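Local coordinates for protein putative ATP binding component of ABC-transporter (Escherichia coli, PDB 2R5O) that binds the polysaccharide substrate through this C-terminal, immunoglobulin-fold domain of Wzt, the probable ATP-hydrolysing component of an ABC transporter that exports O antigen, at the interface of chains A and B. Coordinates in Å, arbitrary orientation; residue numbers count along the deposited sequence, not the author numbering. Chains: chain A/B, Putative ATP binding component of ABC-transporter.

Contact 1: the interface of chains A and B. Residues chain A 182-183; chain B 91, 104, 127-130.
In A:Ser182 the hydroxyl OG is anti to the backbone N (chi1 -173°), which turns it toward the B:Phe128 side chain. In A:Ser183, OG lies between the backbone N and the carbonyl carbon (chi1 64°) and rests beside CB of B:Ser129. The site is a strand pairing of the domain-swapped, immunoglobulin-fold Wzt C-terminal domain. Strand 183-186 of chain A pairs antiparallel with strand 123-131 of chain B. The amide N of A:Ser183 gives a hydrogen bond to the carbonyl O of B:Ser129 (2.9 Å). The return bond runs from N of B:Ser129 to O of A:Ser183 (3.1 Å), with the donor well above the carbonyl plane. That same carbonyl O also accepts from the hydroxyl OG of A:Ser182 (2.9 Å), which comes from the opposite face of the plane. Two donors thus grip one oxygen, and the side-chain bond fixes the rotation of the A:Ser182 hydroxyl. This OG lies at the edge of the B:Phe128 ring, in its plane, 3.4 Å from CB of that residue. One face of the ring is covered by CG1 of B:Ile91, offset toward the rim. On the apolar side, CB of A:Ser182 meets the methyl CD2 of B:Leu130 at 3.8 Å. The methyl CG2 of B:Thr104 approaches the same CB at 4.1 Å. OG of A:Ser183 makes a weak hydrogen bond to O of B:Ser129; OG of A:Ser182 could share its hydrogen there only weakly.

Contact 2: the interface of chains A and B. Residues chain A 178-180; chain B 93, 133-134, 177-178.
A:Ile178 and its counterpart B:Ile178 reach toward each other tip to tip across the two-fold interface of the swapped domains. Starting at CB, the A:Ile178 side chain has the methyl CD1 of B:Ile178 at 3.9 Å. The branch methyl CG2 meets CG2 of B:Ile178 at 3.7 Å. CG1 lies between the backbone N and the carbonyl carbon (chi1 56°) and carries the longer branch toward B:Leu134. At the tip, CD1 presses on the methyl CD2 of B:Leu134 at 3.5 Å, tighter than a usual van der Waals contact. The same tip also has CB of B:Ile178 at 4.0 Å. The two copies of Ile178 differ in shape: in B:Ile178, CG1 is anti to the backbone N (chi1 -178°). The local packing is therefore not exactly symmetric. A:Leu180 fills in beside the isoleucine pair. It slides past B:Ile178 in the opposite direction, with its methyl CD2 at 4.0 Å from CD1 of that residue. Its other methyl, CD1, meets CD1 of B:Ile93 at 4.0 Å, the two side chains crossing at about a right angle. B:Leu134 also crosses A:Leu180 nearly at a right angle and touches its CD2. The apolar cluster joins the segment 178-180 of one chain to strand 86-95, the 133-134 loop and the equivalent crossing segment of the other, and so helps hold the domain-swapped dimer together.

Contact 3: the interface of chains A and B. Residues chain A 174-175, 178-180; chain B 101-103.
A:Trp175 and B:Gly103 form an antiparallel bridge through backbone hydrogen bonds. N of A:Trp175 gives to O of B:Gly103 (3.1 Å), and N of B:Gly103 gives to O of A:Trp175 (2.7 Å). The second bond is the more bent. Further along, N of A:Ile178 bonds to O of B:Leu101 (3.0 Å).

Ring contacts centre on B:Tyr102. Its CG is anti to the backbone N (chi1 177°), which lays the ring along A:Asp179 and A:Leu180. The A:Phe174 ring meets it edge to face, with centroids 5.5 Å apart and planes at 56°. CE1 of the tyrosine sits above the phenylalanine face, toward the rim. The backbone N of A:Leu180 lies over a face of the tyrosine ring, also toward its rim.

Among the apolar contacts, CB of A:Leu180 meets CD2 of B:Tyr102 at 3.8 Å. The A:Leu180 side chain continues along the ring, and its CD1 comes near CB of the tyrosine. A:Ile178 and B:Leu101 lie side by side and point the same way, with CG1 of the isoleucine 4.0 Å from CB of the leucine.

The carboxylate OD1 of A:Asp179 sits off the CE1 edge of B:Tyr102 (3.4 Å from OD1 to CE1), displaced toward the face that N of A:Leu180 covers, the two planes 24° apart. In the fold, the site lies where the short strand 175-176 and the crossing segment of chain A run past strand 100-105 of chain B.

Contact 1: the interface of chains A and B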
# COMPACT_ATOMS: atom_id res chain seq x y z
N SER A 182 7.59 5.60 -2.52
CA SER A 182 8.49 5.88 -3.61
C SER A 182 9.71 6.66 -3.13
O SER A 182 9.60 7.55 -2.27
CB SER A 182 7.78 6.73 -4.65
OG SER A 182 8.57 6.93 -5.83
N SER A 183 10.86 6.36 -3.74
CA SER A 183 12.03 7.23 -3.67
C SER A 183 12.02 8.15 -4.88
O SER A 183 11.23 7.98 -5.81
CB SER A 183 13.33 6.44 -3.56
OG SER A 183 13.55 5.67 -4.70
N ILE B 91 3.63 12.08 -9.34
CA ILE B 91 3.11 10.85 -9.92
C ILE B 91 1.83 10.50 -9.19
O ILE B 91 1.67 10.80 -8.00
CB ILE B 91 4.05 9.65 -9.91
CG1 ILE B 91 4.73 9.42 -8.55
CG2 ILE B 91 5.06 9.77 -11.02
CD1 ILE B 91 5.12 7.92 -8.40
N THR B 104 2.39 10.98 -5.07
CA THR B 104 3.43 11.64 -4.37
C THR B 104 4.13 12.63 -5.31
O THR B 104 3.80 12.76 -6.48
CB THR B 104 4.41 10.64 -3.71
OG1 THR B 104 5.22 11.37 -2.79
CG2 THR B 104 5.26 9.94 -4.73
N LYS B 127 12.86 10.78 -11.68
CA LYS B 127 12.71 9.35 -11.51
C LYS B 127 12.09 9.04 -10.17
O LYS B 127 12.66 9.39 -9.12
CB LYS B 127 14.07 8.67 -11.60
CG LYS B 127 13.99 7.16 -11.45
CD LYS B 127 15.33 6.49 -11.17
CE LYS B 127 16.17 6.26 -12.39
NZ LYS B 127 17.43 5.48 -12.00
N PHE B 128 10.95 8.34 -10.21
CA PHE B 128 10.30 7.80 -9.02
C PHE B 128 10.52 6.29 -9.03
O PHE B 128 10.20 5.63 -10.01
CB PHE B 128 8.80 8.10 -9.04
CG PHE B 128 8.47 9.55 -8.92
CD1 PHE B 128 8.24 10.13 -7.69
CD2 PHE B 128 8.38 10.36 -10.05
CE1 PHE B 128 7.96 11.48 -7.58
CE2 PHE B 128 8.09 11.72 -9.91
CZ PHE B 128 7.88 12.25 -8.69
N SER B 129 11.07 5.74 -7.97
CA SER B 129 11.36 4.30 -7.89
C SER B 129 10.58 3.69 -6.74
O SER B 129 10.67 4.18 -5.61
CB SER B 129 12.86 4.07 -7.69
OG SER B 129 13.63 4.62 -8.73
N LEU B 130 9.88 2.60 -6.99
CA LEU B 130 9.07 1.98 -5.97
C LEU B 130 8.80 0.55 -6.36
O LEU B 130 8.80 0.21 -7.54
CB LEU B 130 7.78 2.76 -5.76
CG LEU B 130 6.81 2.87 -6.95
CD1 LEU B 130 5.76 1.78 -6.99
CD2 LEU B 130 6.09 4.22 -6.98

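Contact 2: the interface of chains A and B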
# COMPACT_ATOMS: atom_id res chain seq x y z
N ILE A 178 -3.04 4.17 -0.02
CA ILE A 178 -1.94 3.23 0.26
C ILE A 178 -0.60 3.88 -0.04
O ILE A 178 -0.44 4.59 -1.04
CB ILE A 178 -2.13 1.94 -0.54
CG1 ILE A 178 -2.27 2.17 -2.05
CG2 ILE A 178 -3.37 1.21 -0.02
CD1 ILE A 178 -1.97 0.97 -2.89
N ASP A 179 0.37 3.62 0.82
CA ASP A 179 1.68 4.22 0.68
C ASP A 179 2.64 3.25 -0.00
O ASP A 179 3.10 2.29 0.62
CB ASP A 179 2.24 4.64 2.03
CG ASP A 179 3.42 5.55 1.91
OD1 ASP A 179 3.94 5.79 0.81
OD2 ASP A 179 3.83 6.06 2.98
N LEU A 180 2.96 3.51 -1.27
CA LEU A 180 3.92 2.70 -2.00
C LEU A 180 5.38 3.13 -1.76
O LEU A 180 6.30 2.53 -2.28
CB LEU A 180 3.60 2.73 -3.50
CG LEU A 180 2.30 2.00 -3.84
CD1 LEU A 180 1.94 2.22 -5.30
CD2 LEU A 180 2.37 0.48 -3.51
N ILE B 93 -1.13 7.10 -9.08
CA ILE B 93 -1.64 5.79 -9.50
C ILE B 93 -3.08 5.66 -8.99
O ILE B 93 -3.37 5.87 -7.80
CB ILE B 93 -0.77 4.64 -8.98
CG1 ILE B 93 0.63 4.76 -9.60
CG2 ILE B 93 -1.40 3.31 -9.33
CD1 ILE B 93 1.69 3.79 -9.02
N ASP B 133 3.86 -3.25 -5.39
CA ASP B 133 3.30 -4.28 -4.52
C ASP B 133 1.79 -4.26 -4.51
O ASP B 133 1.15 -4.35 -3.47
CB ASP B 133 3.85 -4.12 -3.11
CG ASP B 133 5.28 -4.53 -3.01
OD1 ASP B 133 5.65 -5.58 -3.61
OD2 ASP B 133 6.02 -3.90 -2.21
N LEU B 134 1.20 -4.12 -5.68
CA LEU B 134 -0.24 -4.08 -5.89
C LEU B 134 -0.79 -5.42 -6.29
O LEU B 134 -0.11 -6.22 -6.91
CB LEU B 134 -0.60 -3.07 -6.97
CG LEU B 134 -0.20 -1.63 -6.69
CD1 LEU B 134 -0.49 -0.74 -7.86
CD2 LEU B 134 -0.95 -1.07 -5.49
N VAL B 177 -5.74 -4.83 -2.13
CA VAL B 177 -5.06 -4.06 -3.16
C VAL B 177 -3.56 -3.93 -2.97
O VAL B 177 -2.84 -3.84 -3.95
CB VAL B 177 -5.76 -2.73 -3.42
CG1 VAL B 177 -5.60 -1.82 -2.29
CG2 VAL B 177 -5.24 -2.09 -4.70
N ILE B 178 -3.07 -3.90 -1.72
CA ILE B 178 -1.64 -3.72 -1.46
C ILE B 178 -1.07 -4.86 -0.61
O ILE B 178 -1.67 -5.26 0.38
CB ILE B 178 -1.33 -2.36 -0.76
CG1 ILE B 178 0.19 -2.18 -0.56
CG2 ILE B 178 -2.11 -2.21 0.53
CD1 ILE B 178 0.67 -0.79 -0.17

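Contact 3: the interface of chains A and B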
# COMPACT_ATOMS: atom_id res chain seq x y z
N PHE A 174 -0.05 11.88 1.72
CA PHE A 174 0.15 11.76 0.30
C PHE A 174 -1.28 11.71 -0.31
O PHE A 174 -2.27 11.95 0.42
CB PHE A 174 1.01 10.53 -0.05
CG PHE A 174 0.46 9.23 0.52
CD1 PHE A 174 -0.46 8.49 -0.16
CD2 PHE A 174 0.91 8.75 1.75
CE1 PHE A 174 -0.96 7.33 0.36
CE2 PHE A 174 0.39 7.60 2.30
CZ PHE A 174 -0.53 6.89 1.59
N TRP A 175 -1.40 11.51 -1.60
CA TRP A 175 -2.73 11.40 -2.23
C TRP A 175 -3.11 9.94 -2.29
O TRP A 175 -2.32 9.08 -2.72
CB TRP A 175 -2.73 11.97 -3.65
CG TRP A 175 -2.65 13.46 -3.75
CD1 TRP A 175 -1.58 14.24 -3.42
CD2 TRP A 175 -3.68 14.36 -4.19
NE1 TRP A 175 -1.88 15.57 -3.63
CE2 TRP A 175 -3.16 15.67 -4.11
CE3 TRP A 175 -4.99 14.18 -4.66
CZ2 TRP A 175 -3.90 16.79 -4.46
CZ3 TRP A 175 -5.73 15.31 -5.02
CH2 TRP A 175 -5.18 16.59 -4.93
N ILE A 178 -3.04 4.17 -0.02
CA ILE A 178 -1.94 3.23 0.26
C ILE A 178 -0.60 3.88 -0.04
O ILE A 178 -0.44 4.59 -1.04
CB ILE A 178 -2.13 1.94 -0.54
CG1 ILE A 178 -2.27 2.17 -2.05
CG2 ILE A 178 -3.37 1.21 -0.02
CD1 ILE A 178 -1.97 0.97 -2.89
N ASP A 179 0.37 3.62 0.82
CA ASP A 179 1.68 4.22 0.68
C ASP A 179 2.64 3.25 -0.00
O ASP A 179 3.10 2.29 0.62
CB ASP A 179 2.24 4.64 2.03
CG ASP A 179 3.42 5.55 1.91
OD1 ASP A 179 3.94 5.79 0.81
OD2 ASP A 179 3.83 6.06 2.98
N LEU A 180 2.96 3.51 -1.27
CA LEU A 180 3.92 2.70 -2.00
C LEU A 180 5.38 3.13 -1.76
O LEU A 180 6.30 2.53 -2.28
CB LEU A 180 3.60 2.73 -3.50
CG LEU A 180 2.30 2.00 -3.84
CD1 LEU A 180 1.94 2.22 -5.30
CD2 LEU A 180 2.37 0.48 -3.51
N LEU B 101 -5.21 5.71 -5.46
CA LEU B 101 -4.46 4.79 -4.63
C LEU B 101 -3.26 5.45 -4.01
O LEU B 101 -3.10 5.41 -2.79
CB LEU B 101 -4.04 3.53 -5.39
CG LEU B 101 -5.17 2.59 -5.79
CD1 LEU B 101 -4.58 1.43 -6.58
CD2 LEU B 101 -5.93 2.07 -4.59
N TYR B 102 -2.41 6.06 -4.82
CA TYR B 102 -1.14 6.61 -4.33
C TYR B 102 -0.65 7.71 -5.23
O TYR B 102 -0.45 7.49 -6.42
CB TYR B 102 -0.07 5.53 -4.32
CG TYR B 102 1.32 6.02 -3.89
CD1 TYR B 102 1.56 6.45 -2.60
CD2 TYR B 102 2.36 6.09 -4.80
CE1 TYR B 102 2.78 6.87 -2.20
CE2 TYR B 102 3.63 6.52 -4.41
CZ TYR B 102 3.84 6.90 -3.10
OH TYR B 102 5.10 7.29 -2.71
N GLY B 103 -0.42 8.86 -4.64
CA GLY B 103 0.22 9.95 -5.35
C GLY B 103 1.28 10.56 -4.48
O GLY B 103 1.11 10.64 -3.26

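All three contacts follow the C-terminal tail of chain A as it crosses to chain B. Contacts 2 and 3 have C-alpha centres about 7 Å apart and share A:Ile178, A:Asp179 and A:Leu180. Contact 1 lies about 12 Å from contact 2 and about 11 Å from contact 3. Strand 100-105 of chain B serves contacts 1 and 3. Strand 86-95 serves contacts 1 and 2. Along the tail, contact 3 comes first, contact 2 overlaps it, and contact 1 ends the run. Each has a twin with the chains exchanged, so the reciprocal tails join the two domains as expected for domain swapping.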